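Local structure of blue-light receptor of the BLUF-family (2BYC) at residues 32-37 against 92-97; 52-55 against 60-63; 21-26 against 43-48. The protein probably senses blue light as a BLUF-family photoreceptor through a bound flavin, here flavin mononucleotide. All coordinates share one frame; numbering follows the deposited sequence.

Contact 1 (32-37 against 92-97); sequences VRNLRL and DWSMRI. With FMN (flavin mononucleotide), chain C.
The amide nitrogen of Asn-34 is held by two carbonyl oxygens, one from the protein and one from the flavin. Asn-34 ND2 donates a nearly straight bond of 2.7 Å to the backbone O of Ser-94, reaching it from above the carbonyl plane, and a weak one of 3.4 Å to FMN O4. Meanwhile Asn-34 OD1 accepts from FMN N3 at 2.9 Å, with an N-H...O angle of 177°. This pairing fixes the rotation of the amide: a flipped group would set oxygen against oxygen at Ser-94 and nitrogen against nitrogen at N3. Beneath it, Ser-94 OG packs 3.1 Å from Asn-34 CB and is hydrogen-bonded to the backbone O of Arg-31, three residues before Asn-34, tying the loop to helix 19-37 a second time. The methyl of Met-95 closes the amino side, its CE 3.5 Å from Asn-34 ND2.

Arg-33 runs past the O2 side of the same ring toward the ribityl phosphate. Its CG stands anti to the backbone N (chi1 -176°), 3.0 Å from FMN O2, and the chain then bends twice, bringing NH1 to 3.7 Å from FMN O3P, though crowding against the ribityl chain makes the exact guanidinium placement doubtful. Replacing it with an alanine would probably leave the phosphate without this nearby positive charge and lose the CG and CD alongside O2 and the packing on Leu-64 and Leu-67.

Donor and acceptor on one side chain thus read N3-H firmly and C4=O4 weakly, and the bond to Ser-94 makes the loop a second-shell support for that reading.

Contact 2 (52-55 against 60-63); sequences QTIE and ACDE. With FMN (flavin mononucleotide), chain C.
In the ferredoxin-like fold of BLUF domains, a strand of the central sheet runs through a short turn into a helix packed beside it; here strand 49-55 meets helix 58-69 through Ile-54 and Cys-61. The contact is apolar and buried. Ile-54 CG1 lies between its backbone N and carbonyl carbon (chi1 52°), which aims the longer branch at the helix: CG1 comes to 4.1 Å from Cys-61 SG, while the terminal CD1 rests 4.0 Å from the backbone O of Cys-61. The thiol reaches back over the strand, with Cys-61 SG 3.9 Å from the carbonyl carbon of Glu-55. The side chain of Glu-55 starts off away from the helix, and its carboxylate is bound by the backbone nitrogens of Arg-89 and Phe-90 and by Thr-40 OG1.

Two residues before Ile-54, Gln-52 extends its chain to the flavin. A single nitrogen, Gln-52 NE2, donates to FMN O4 at 3.0 Å and to FMN N5 at 3.1 Å; both bonds are bent, at 139° and 145°. Its OE1 is hydrogen-bonded to Tyr-10 OH.

The strand therefore carries an apolar joint to the helix and a polar reach to the chromophore within three residues. That the amide is held through both its nitrogen and its oxygen, by flavin and tyrosine, is consistent with the light-driven hydrogen-bond switching attributed to this pair in BLUF proteins.

Contact 3 (21-26 against 43-48); sequences ADIVQI and LLYNGV. With FMN (flavin mononucleotide), chain C.
Ile-26 reaches both Leu-43 and the flavin, dividing at CB into two branches that both lie on the flavin, the shorter one also meeting Leu-43. On that shorter branch, CG2 stands anti to the backbone N and lies directly over the ring system, 3.7 Å from FMN C9A, while also touching Leu-43 CD2 at 4.3 Å. The longer branch begins with CG1 above FMN C9 and ends with CD1, 3.6 Å from FMN C8 and equally near its methyl C8M. All three carbons thus press on the same face of the benzenoid end of the flavin, and Leu-43 meets the ligand near the edge of that end, its CD1 4.2 Å from FMN C7M.

One helical turn earlier, Ile-23 makes a CH-pi contact. Its CD1 hangs over the middle of the Tyr-45 ring, 3.5 Å from the centroid and 7° off the ring normal, close to equidistant from the six ring carbons. Across the ring, the backbone nitrogen of Gly-47 sits 3.4 Å above the opposite face, so the aromatic plane is clasped from both sides; the ring of Phe-50 meets it at about 40°.

Helix 19-37 thereby lies across one side of the sheet, where strand 40-45 runs between antiparallel strand 49-55 and parallel strand 96-98. Leu-44, between the two contacting residues of the strand, packs instead on Leu-124 and Ile-128 of helix 120-131.

All three contacts touch one flavin and reach one sheet. Contacts 1 and 2 lie closest, their centres 10 Å apart: Met-95 CE packs 3.4 Å from Gln-52 NE2, and FMN O4 is reached by Gln-52 NE2 and, weakly, by Asn-34 ND2. Contact 3, about 15 Å from contact 1 and 17 Å from contact 2 between centres, supplies an apolar cover for the far end of the rings. It shares helix 19-37 with contact 1, and a probable hydrogen bond of 2.8 Å from Leu-43 N to Arg-96 O joins their strands. Leu-43 CD1, 3.8 Å from Gln-52 CB, links it to contact 2. Polar recognition and hydrocarbon packing probably together position the chromophore.

Contact 1 (32-37 against 92-97)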
loop_
_atom_site.group_PDB
_atom_site.type_symbol
_atom_site.label_atom_id
_atom_site.label_comp_id
_atom_site.label_asym_id
_atom_site.label_seq_id
_atom_site.Cartn_x
_atom_site.Cartn_y
_atom_site.Cartn_z
ATOM N N VAL A 32 -7.768 -5.142 -10.908
ATOM C CA VAL A 32 -7.566 -5.410 -12.318
ATOM C C VAL A 32 -6.298 -4.720 -12.924
ATOM O O VAL A 32 -5.428 -5.392 -13.608
ATOM C CB VAL A 32 -8.838 -5.154 -13.070
ATOM C CG1 VAL A 32 -8.617 -5.367 -14.606
ATOM C CG2 VAL A 32 -9.947 -6.110 -12.516
ATOM N N ARG A 33 -6.146 -3.427 -12.638
ATOM C CA ARG A 33 -4.962 -2.650 -13.029
ATOM C C ARG A 33 -3.676 -3.247 -12.505
ATOM O O ARG A 33 -2.726 -3.535 -13.262
ATOM C CB ARG A 33 -5.113 -1.223 -12.477
ATOM C CG ARG A 33 -4.050 -0.209 -12.837
ATOM C CD ARG A 33 -4.398 0.438 -14.155
ATOM N NE ARG A 33 -5.082 1.742 -14.095
ATOM C CZ ARG A 33 -6.336 1.977 -13.762
ATOM N NH1 ARG A 33 -7.130 1.027 -13.351
ATOM N NH2 ARG A 33 -6.784 3.202 -13.796
ATOM N N ASN A 34 -3.604 -3.486 -11.201
ATOM C CA ASN A 34 -2.332 -4.025 -10.683
ATOM C C ASN A 34 -1.943 -5.368 -11.321
ATOM O O ASN A 34 -0.776 -5.654 -11.630
ATOM C CB ASN A 34 -2.357 -4.137 -9.148
ATOM C CG ASN A 34 -2.426 -2.810 -8.498
ATOM O OD1 ASN A 34 -2.470 -1.797 -9.155
ATOM N ND2 ASN A 34 -2.445 -2.793 -7.199
ATOM N N LEU A 35 -2.930 -6.221 -11.496
ATOM C CA LEU A 35 -2.691 -7.516 -12.104
ATOM C C LEU A 35 -2.028 -7.362 -13.513
ATOM O O LEU A 35 -1.023 -8.068 -13.855
ATOM C CB LEU A 35 -4.027 -8.266 -12.181
ATOM C CG LEU A 35 -4.019 -9.759 -11.869
ATOM C CD1 LEU A 35 -3.835 -10.423 -13.176
ATOM C CD2 LEU A 35 -2.973 -10.204 -10.814
ATOM N N ARG A 36 -2.544 -6.423 -14.289
ATOM C CA ARG A 36 -2.079 -6.199 -15.635
ATOM C C ARG A 36 -0.696 -5.606 -15.545
ATOM O O ARG A 36 0.219 -5.998 -16.278
ATOM C CB ARG A 36 -3.017 -5.219 -16.321
ATOM C CG ARG A 36 -2.563 -4.815 -17.685
ATOM C CD ARG A 36 -3.691 -4.270 -18.478
ATOM N NE ARG A 36 -4.018 -2.918 -18.054
ATOM C CZ ARG A 36 -5.093 -2.601 -17.334
ATOM N NH1 ARG A 36 -5.933 -3.555 -16.943
ATOM N NH2 ARG A 36 -5.303 -1.328 -17.019
ATOM N N LEU A 37 -0.528 -4.645 -14.653
ATOM C CA LEU A 37 0.744 -3.924 -14.620
ATOM C C LEU A 37 1.880 -4.720 -13.996
ATOM O O LEU A 37 3.044 -4.373 -14.106
ATOM C CB LEU A 37 0.598 -2.692 -13.741
ATOM C CG LEU A 37 -0.137 -1.520 -14.328
ATOM C CD1 LEU A 37 -0.047 -0.321 -13.332
ATOM C CD2 LEU A 37 0.493 -1.194 -15.644
ATOM N N ASP A 92 1.659 -12.246 -3.309
ATOM C CA ASP A 92 0.430 -12.933 -3.562
ATOM C C ASP A 92 -0.724 -11.971 -3.778
ATOM O O ASP A 92 -1.822 -12.410 -4.107
ATOM C CB ASP A 92 0.122 -13.944 -2.436
ATOM C CG ASP A 92 1.234 -14.963 -2.252
ATOM O OD1 ASP A 92 1.911 -15.292 -3.257
ATOM O OD2 ASP A 92 1.457 -15.417 -1.095
ATOM N N TRP A 93 -0.496 -10.677 -3.585
ATOM C CA TRP A 93 -1.596 -9.685 -3.536
ATOM C C TRP A 93 -1.347 -8.537 -4.458
ATOM O O TRP A 93 -0.397 -7.770 -4.297
ATOM C CB TRP A 93 -1.826 -9.128 -2.139
ATOM C CG TRP A 93 -1.905 -10.154 -1.082
ATOM C CD1 TRP A 93 -0.862 -10.721 -0.401
ATOM C CD2 TRP A 93 -3.097 -10.766 -0.588
ATOM N NE1 TRP A 93 -1.346 -11.648 0.486
ATOM C CE2 TRP A 93 -2.715 -11.677 0.402
ATOM C CE3 TRP A 93 -4.457 -10.609 -0.877
ATOM C CZ2 TRP A 93 -3.630 -12.403 1.139
ATOM C CZ3 TRP A 93 -5.394 -11.376 -0.143
ATOM C CH2 TRP A 93 -4.958 -12.256 0.842
ATOM N N SER A 94 -2.257 -8.446 -5.402
ATOM C CA SER A 94 -2.446 -7.343 -6.296
ATOM C C SER A 94 -2.633 -6.017 -5.529
ATOM O O SER A 94 -1.999 -5.057 -5.865
ATOM C CB SER A 94 -3.673 -7.667 -7.157
ATOM O OG SER A 94 -3.784 -6.774 -8.237
ATOM N N MET A 95 -3.495 -6.026 -4.509
ATOM C CA MET A 95 -3.620 -4.945 -3.500
ATOM C C MET A 95 -4.371 -5.675 -2.395
ATOM O O MET A 95 -5.368 -6.268 -2.641
ATOM C CB MET A 95 -4.355 -3.723 -4.083
ATOM C CG MET A 95 -4.206 -2.379 -3.324
ATOM S SD MET A 95 -2.641 -2.358 -2.494
ATOM C CE MET A 95 -1.453 -2.286 -3.868
ATOM N N ARG A 96 -3.817 -5.755 -1.210
ATOM C CA ARG A 96 -4.603 -6.297 -0.100
ATOM C C ARG A 96 -4.963 -5.054 0.732
ATOM O O ARG A 96 -4.096 -4.196 0.927
ATOM C CB ARG A 96 -3.816 -7.275 0.744
ATOM C CG ARG A 96 -4.786 -8.058 1.669
ATOM C CD ARG A 96 -4.008 -8.919 2.546
ATOM N NE ARG A 96 -4.789 -9.685 3.518
ATOM C CZ ARG A 96 -5.543 -9.194 4.512
ATOM N NH1 ARG A 96 -5.738 -7.884 4.653
ATOM N NH2 ARG A 96 -6.147 -10.039 5.362
ATOM N N ILE A 97 -6.207 -4.873 1.130
ATOM C CA ILE A 97 -6.500 -3.694 1.972
ATOM C C ILE A 97 -6.356 -4.227 3.381
ATOM O O ILE A 97 -6.739 -5.391 3.670
ATOM C CB ILE A 97 -7.869 -3.098 1.752
ATOM C CG1 ILE A 97 -7.991 -1.879 2.653
ATOM C CG2 ILE A 97 -8.969 -4.092 1.951
ATOM C CD1 ILE A 97 -9.151 -1.017 2.415
HETATM N N1 FMN C . -5.730 2.106 -8.517
HETATM C C2 FMN C . -5.000 1.022 -8.951
HETATM O O2 FMN C . -5.165 0.581 -10.113
HETATM N N3 FMN C . -4.103 0.406 -8.142
HETATM C C4 FMN C . -3.981 0.884 -6.885
HETATM O O4 FMN C . -3.155 0.399 -6.181
HETATM C C4A FMN C . -4.712 1.983 -6.422
HETATM N N5 FMN C . -4.546 2.437 -5.125
HETATM C C5A FMN C . -5.212 3.586 -4.673
HETATM C C6 FMN C . -5.021 4.067 -3.397
HETATM C C7 FMN C . -5.722 5.172 -2.891
HETATM C C7M FMN C . -5.370 5.771 -1.523
HETATM C C8 FMN C . -6.611 5.812 -3.728
HETATM C C8M FMN C . -7.365 7.059 -3.295
HETATM C C9 FMN C . -6.806 5.346 -5.027
HETATM C C9A FMN C . -6.088 4.208 -5.505
HETATM N N10 FMN C . -6.285 3.710 -6.813
HETATM C C10 FMN C . -5.568 2.605 -7.257
HETATM C "C1'" FMN C . -7.444 4.132 -7.652
HETATM C "C2'" FMN C . -6.766 4.802 -8.824
HETATM O "O2'" FMN C . -6.583 6.102 -8.341
HETATM C "C3'" FMN C . -7.540 4.787 -10.154
HETATM O "O3'" FMN C . -8.609 5.673 -10.054
HETATM C "C4'" FMN C . -8.079 3.445 -10.624
HETATM O "O4'" FMN C . -7.055 2.518 -11.042
HETATM C "C5'" FMN C . -8.981 3.672 -11.841
HETATM O "O5'" FMN C . -10.392 3.641 -11.617
HETATM P P FMN C . -11.231 3.525 -12.978
HETATM O O1P FMN C . -12.733 3.350 -12.703
HETATM O O2P FMN C . -10.966 4.845 -13.690
HETATM O O3P FMN C . -10.585 2.335 -13.645
#

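Contact 2 (52-55 against 60-63)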
loop_
_atom_site.group_PDB
_atom_site.type_symbol
_atom_site.label_atom_id
_atom_site.label_comp_id
_atom_site.label_asym_id
_atom_site.label_seq_id
_atom_site.Cartn_x
_atom_site.Cartn_y
_atom_site.Cartn_z
ATOM N N GLN A 52 0.163 3.300 1.495
ATOM C CA GLN A 52 0.162 2.317 0.417
ATOM C C GLN A 52 1.582 1.910 0.033
ATOM O O GLN A 52 2.447 2.749 -0.059
ATOM C CB GLN A 52 -0.681 2.780 -0.789
ATOM C CG GLN A 52 -0.850 1.629 -1.718
ATOM C CD GLN A 52 -1.673 1.973 -2.917
ATOM O OE1 GLN A 52 -1.673 3.101 -3.416
ATOM N NE2 GLN A 52 -2.382 0.997 -3.390
ATOM N N THR A 53 1.798 0.599 -0.119
ATOM C CA THR A 53 3.048 0.062 -0.636
ATOM C C THR A 53 2.733 -0.644 -1.926
ATOM O O THR A 53 1.856 -1.515 -1.916
ATOM C CB THR A 53 3.559 -0.988 0.292
ATOM O OG1 THR A 53 3.979 -0.350 1.507
ATOM C CG2 THR A 53 4.769 -1.716 -0.345
ATOM N N ILE A 54 3.395 -0.275 -3.017
ATOM C CA ILE A 54 3.192 -1.004 -4.294
ATOM C C ILE A 54 4.523 -1.411 -4.750
ATOM O O ILE A 54 5.510 -0.678 -4.525
ATOM C CB ILE A 54 2.619 -0.068 -5.403
ATOM C CG1 ILE A 54 3.496 1.181 -5.504
ATOM C CG2 ILE A 54 1.127 0.239 -5.151
ATOM C CD1 ILE A 54 3.062 2.199 -6.487
ATOM N N GLU A 55 4.608 -2.593 -5.335
ATOM C CA GLU A 55 5.947 -3.091 -5.715
ATOM C C GLU A 55 5.770 -3.715 -7.081
ATOM O O GLU A 55 4.735 -4.225 -7.407
ATOM C CB GLU A 55 6.477 -4.097 -4.751
ATOM C CG GLU A 55 5.516 -5.181 -4.459
ATOM C CD GLU A 55 5.930 -5.994 -3.259
ATOM O OE1 GLU A 55 6.828 -5.557 -2.541
ATOM O OE2 GLU A 55 5.354 -7.073 -3.052
ATOM N N ALA A 60 6.359 0.633 -14.080
ATOM C CA ALA A 60 4.936 0.433 -13.671
ATOM C C ALA A 60 4.639 1.127 -12.355
ATOM O O ALA A 60 3.556 1.637 -12.182
ATOM C CB ALA A 60 4.588 -1.050 -13.520
ATOM N N CYS A 61 5.549 1.113 -11.395
ATOM C CA CYS A 61 5.255 1.868 -10.160
ATOM C C CYS A 61 5.136 3.352 -10.433
ATOM O O CYS A 61 4.208 3.993 -9.927
ATOM C CB CYS A 61 6.260 1.552 -9.043
ATOM S SG CYS A 61 6.081 -0.112 -8.447
ATOM N N ASP A 62 6.071 3.903 -11.217
ATOM C CA ASP A 62 5.998 5.316 -11.670
ATOM C C ASP A 62 4.632 5.688 -12.271
ATOM O O ASP A 62 4.026 6.692 -11.887
ATOM C CB ASP A 62 7.119 5.641 -12.679
ATOM C CG ASP A 62 6.996 7.022 -13.246
ATOM O OD1 ASP A 62 7.291 8.007 -12.515
ATOM O OD2 ASP A 62 6.612 7.132 -14.457
ATOM N N GLU A 63 4.156 4.858 -13.202
ATOM C CA GLU A 63 2.897 5.040 -13.863
ATOM C C GLU A 63 1.699 5.054 -12.918
ATOM O O GLU A 63 0.849 5.959 -12.943
ATOM C CB GLU A 63 2.737 3.914 -14.853
ATOM C CG GLU A 63 1.514 4.046 -15.659
ATOM C CD GLU A 63 1.303 2.934 -16.700
ATOM O OE1 GLU A 63 1.309 1.719 -16.318
ATOM O OE2 GLU A 63 1.083 3.295 -17.899
HETATM N N1 FMN C . -5.730 2.106 -8.517
HETATM C C2 FMN C . -5.000 1.022 -8.951
HETATM O O2 FMN C . -5.165 0.581 -10.113
HETATM N N3 FMN C . -4.103 0.406 -8.142
HETATM C C4 FMN C . -3.981 0.884 -6.885
HETATM O O4 FMN C . -3.155 0.399 -6.181
HETATM C C4A FMN C . -4.712 1.983 -6.422
HETATM N N5 FMN C . -4.546 2.437 -5.125
HETATM C C5A FMN C . -5.212 3.586 -4.673
HETATM C C6 FMN C . -5.021 4.067 -3.397
HETATM C C7 FMN C . -5.722 5.172 -2.891
HETATM C C7M FMN C . -5.370 5.771 -1.523
HETATM C C8 FMN C . -6.611 5.812 -3.728
HETATM C C8M FMN C . -7.365 7.059 -3.295
HETATM C C9 FMN C . -6.806 5.346 -5.027
HETATM C C9A FMN C . -6.088 4.208 -5.505
HETATM N N10 FMN C . -6.285 3.710 -6.813
HETATM C C10 FMN C . -5.568 2.605 -7.257
HETATM C "C1'" FMN C . -7.444 4.132 -7.652
HETATM C "C2'" FMN C . -6.766 4.802 -8.824
HETATM O "O2'" FMN C . -6.583 6.102 -8.341
HETATM C "C3'" FMN C . -7.540 4.787 -10.154
HETATM O "O3'" FMN C . -8.609 5.673 -10.054
HETATM C "C4'" FMN C . -8.079 3.445 -10.624
HETATM O "O4'" FMN C . -7.055 2.518 -11.042
HETATM C "C5'" FMN C . -8.981 3.672 -11.841
HETATM O "O5'" FMN C . -10.392 3.641 -11.617
HETATM P P FMN C . -11.231 3.525 -12.978
HETATM O O1P FMN C . -12.733 3.350 -12.703
HETATM O O2P FMN C . -10.966 4.845 -13.690
HETATM O O3P FMN C . -10.585 2.335 -13.645
#

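Contact 3 (21-26 against 43-48)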
loop_
_atom_site.group_PDB
_atom_site.type_symbol
_atom_site.label_atom_id
_atom_site.label_comp_id
_atom_site.label_asym_id
_atom_site.label_seq_id
_atom_site.Cartn_x
_atom_site.Cartn_y
_atom_site.Cartn_z
ATOM N N ALA A 21 -17.998 2.774 0.037
ATOM C CA ALA A 21 -18.294 2.792 -1.402
ATOM C C ALA A 21 -17.049 3.211 -2.119
ATOM O O ALA A 21 -16.743 2.701 -3.220
ATOM C CB ALA A 21 -19.357 3.766 -1.717
ATOM N N ASP A 22 -16.320 4.124 -1.495
ATOM C CA ASP A 22 -15.115 4.619 -2.118
ATOM C C ASP A 22 -14.041 3.530 -2.086
ATOM O O ASP A 22 -13.356 3.337 -3.088
ATOM C CB ASP A 22 -14.594 5.899 -1.449
ATOM C CG ASP A 22 -15.501 7.107 -1.709
ATOM O OD1 ASP A 22 -16.388 6.945 -2.580
ATOM O OD2 ASP A 22 -15.313 8.216 -1.078
ATOM N N ILE A 23 -13.842 2.854 -0.938
ATOM C CA ILE A 23 -12.833 1.784 -0.899
ATOM C C ILE A 23 -13.166 0.558 -1.760
ATOM O O ILE A 23 -12.268 -0.080 -2.360
ATOM C CB ILE A 23 -12.491 1.395 0.547
ATOM C CG1 ILE A 23 -11.498 2.400 1.112
ATOM C CG2 ILE A 23 -11.845 -0.000 0.524
ATOM C CD1 ILE A 23 -11.598 2.695 2.658
ATOM N N VAL A 24 -14.443 0.203 -1.859
ATOM C CA VAL A 24 -14.844 -0.866 -2.806
ATOM C C VAL A 24 -14.450 -0.537 -4.255
ATOM O O VAL A 24 -13.912 -1.399 -4.971
ATOM C CB VAL A 24 -16.393 -1.176 -2.680
ATOM C CG1 VAL A 24 -16.900 -2.066 -3.793
ATOM C CG2 VAL A 24 -16.677 -1.859 -1.368
ATOM N N GLN A 25 -14.687 0.688 -4.687
ATOM C CA GLN A 25 -14.299 1.058 -6.057
ATOM C C GLN A 25 -12.779 1.066 -6.205
ATOM O O GLN A 25 -12.248 0.713 -7.232
ATOM C CB GLN A 25 -14.802 2.461 -6.405
ATOM C CG GLN A 25 -16.341 2.667 -6.397
ATOM C CD GLN A 25 -16.852 4.186 -6.495
ATOM O OE1 GLN A 25 -16.925 4.772 -7.612
ATOM N NE2 GLN A 25 -17.288 4.763 -5.355
ATOM N N ILE A 26 -12.056 1.498 -5.174
ATOM C CA ILE A 26 -10.615 1.489 -5.254
ATOM C C ILE A 26 -10.136 0.084 -5.350
ATOM O O ILE A 26 -9.186 -0.166 -6.046
ATOM C CB ILE A 26 -9.964 2.177 -4.070
ATOM C CG1 ILE A 26 -10.261 3.688 -4.154
ATOM C CG2 ILE A 26 -8.510 1.799 -4.045
ATOM C CD1 ILE A 26 -9.876 4.483 -2.967
ATOM N N LEU A 43 -2.580 -1.798 1.024
ATOM C CA LEU A 43 -3.087 -0.505 1.362
ATOM C C LEU A 43 -3.587 -0.505 2.767
ATOM O O LEU A 43 -4.427 -1.335 3.157
ATOM C CB LEU A 43 -4.225 -0.269 0.463
ATOM C CG LEU A 43 -5.093 0.995 0.534
ATOM C CD1 LEU A 43 -4.254 2.236 0.354
ATOM C CD2 LEU A 43 -6.257 0.906 -0.441
ATOM N N LEU A 44 -3.081 0.408 3.571
ATOM C CA LEU A 44 -3.463 0.435 4.969
ATOM C C LEU A 44 -4.415 1.601 5.059
ATOM O O LEU A 44 -4.110 2.639 4.547
ATOM C CB LEU A 44 -2.237 0.607 5.917
ATOM C CG LEU A 44 -1.138 -0.459 5.827
ATOM C CD1 LEU A 44 -0.319 -0.376 4.621
ATOM C CD2 LEU A 44 -0.171 -0.214 6.870
ATOM N N TYR A 45 -5.516 1.419 5.769
ATOM C CA TYR A 45 -6.503 2.441 5.872
ATOM C C TYR A 45 -6.935 2.482 7.358
ATOM O O TYR A 45 -7.301 1.451 7.879
ATOM C CB TYR A 45 -7.635 2.178 4.914
ATOM C CG TYR A 45 -8.861 2.996 5.262
ATOM C CD1 TYR A 45 -8.923 4.365 5.000
ATOM C CD2 TYR A 45 -9.937 2.381 5.903
ATOM C CE1 TYR A 45 -10.061 5.114 5.360
ATOM C CE2 TYR A 45 -11.043 3.091 6.251
ATOM C CZ TYR A 45 -11.102 4.431 6.009
ATOM O OH TYR A 45 -12.268 5.073 6.418
ATOM N N ASN A 46 -6.862 3.642 8.035
ATOM C CA ASN A 46 -7.196 3.686 9.509
ATOM C C ASN A 46 -8.285 4.673 9.729
ATOM O O ASN A 46 -8.617 4.973 10.871
ATOM C CB ASN A 46 -5.983 4.121 10.335
ATOM C CG ASN A 46 -5.559 5.576 10.056
ATOM O OD1 ASN A 46 -4.697 6.115 10.701
ATOM N ND2 ASN A 46 -6.146 6.170 9.105
ATOM N N GLY A 47 -8.855 5.153 8.635
ATOM C CA GLY A 47 -9.936 6.099 8.719
ATOM C C GLY A 47 -9.484 7.536 8.522
ATOM O O GLY A 47 -10.308 8.397 8.289
ATOM N N VAL A 48 -8.191 7.797 8.615
ATOM C CA VAL A 48 -7.701 9.181 8.504
ATOM C C VAL A 48 -6.644 9.346 7.435
ATOM O O VAL A 48 -6.590 10.366 6.774
ATOM C CB VAL A 48 -7.120 9.635 9.863
ATOM C CG1 VAL A 48 -6.653 11.080 9.877
ATOM C CG2 VAL A 48 -8.174 9.405 10.963
HETATM N N1 FMN C . -5.730 2.106 -8.517
HETATM C C2 FMN C . -5.000 1.022 -8.951
HETATM O O2 FMN C . -5.165 0.581 -10.113
HETATM N N3 FMN C . -4.103 0.406 -8.142
HETATM C C4 FMN C . -3.981 0.884 -6.885
HETATM O O4 FMN C . -3.155 0.399 -6.181
HETATM C C4A FMN C . -4.712 1.983 -6.422
HETATM N N5 FMN C . -4.546 2.437 -5.125
HETATM C C5A FMN C . -5.212 3.586 -4.673
HETATM C C6 FMN C . -5.021 4.067 -3.397
HETATM C C7 FMN C . -5.722 5.172 -2.891
HETATM C C7M FMN C . -5.370 5.771 -1.523
HETATM C C8 FMN C . -6.611 5.812 -3.728
HETATM C C8M FMN C . -7.365 7.059 -3.295
HETATM C C9 FMN C . -6.806 5.346 -5.027
HETATM C C9A FMN C . -6.088 4.208 -5.505
HETATM N N10 FMN C . -6.285 3.710 -6.813
HETATM C C10 FMN C . -5.568 2.605 -7.257
HETATM C "C1'" FMN C . -7.444 4.132 -7.652
HETATM C "C2'" FMN C . -6.766 4.802 -8.824
HETATM O "O2'" FMN C . -6.583 6.102 -8.341
HETATM C "C3'" FMN C . -7.540 4.787 -10.154
HETATM O "O3'" FMN C . -8.609 5.673 -10.054
HETATM C "C4'" FMN C . -8.079 3.445 -10.624
HETATM O "O4'" FMN C . -7.055 2.518 -11.042
HETATM C "C5'" FMN C . -8.981 3.672 -11.841
HETATM O "O5'" FMN C . -10.392 3.641 -11.617
HETATM P P FMN C . -11.231 3.525 -12.978
HETATM O O1P FMN C . -12.733 3.350 -12.703
HETATM O O2P FMN C . -10.966 4.845 -13.690
HETATM O O3P FMN C . -10.585 2.335 -13.645
#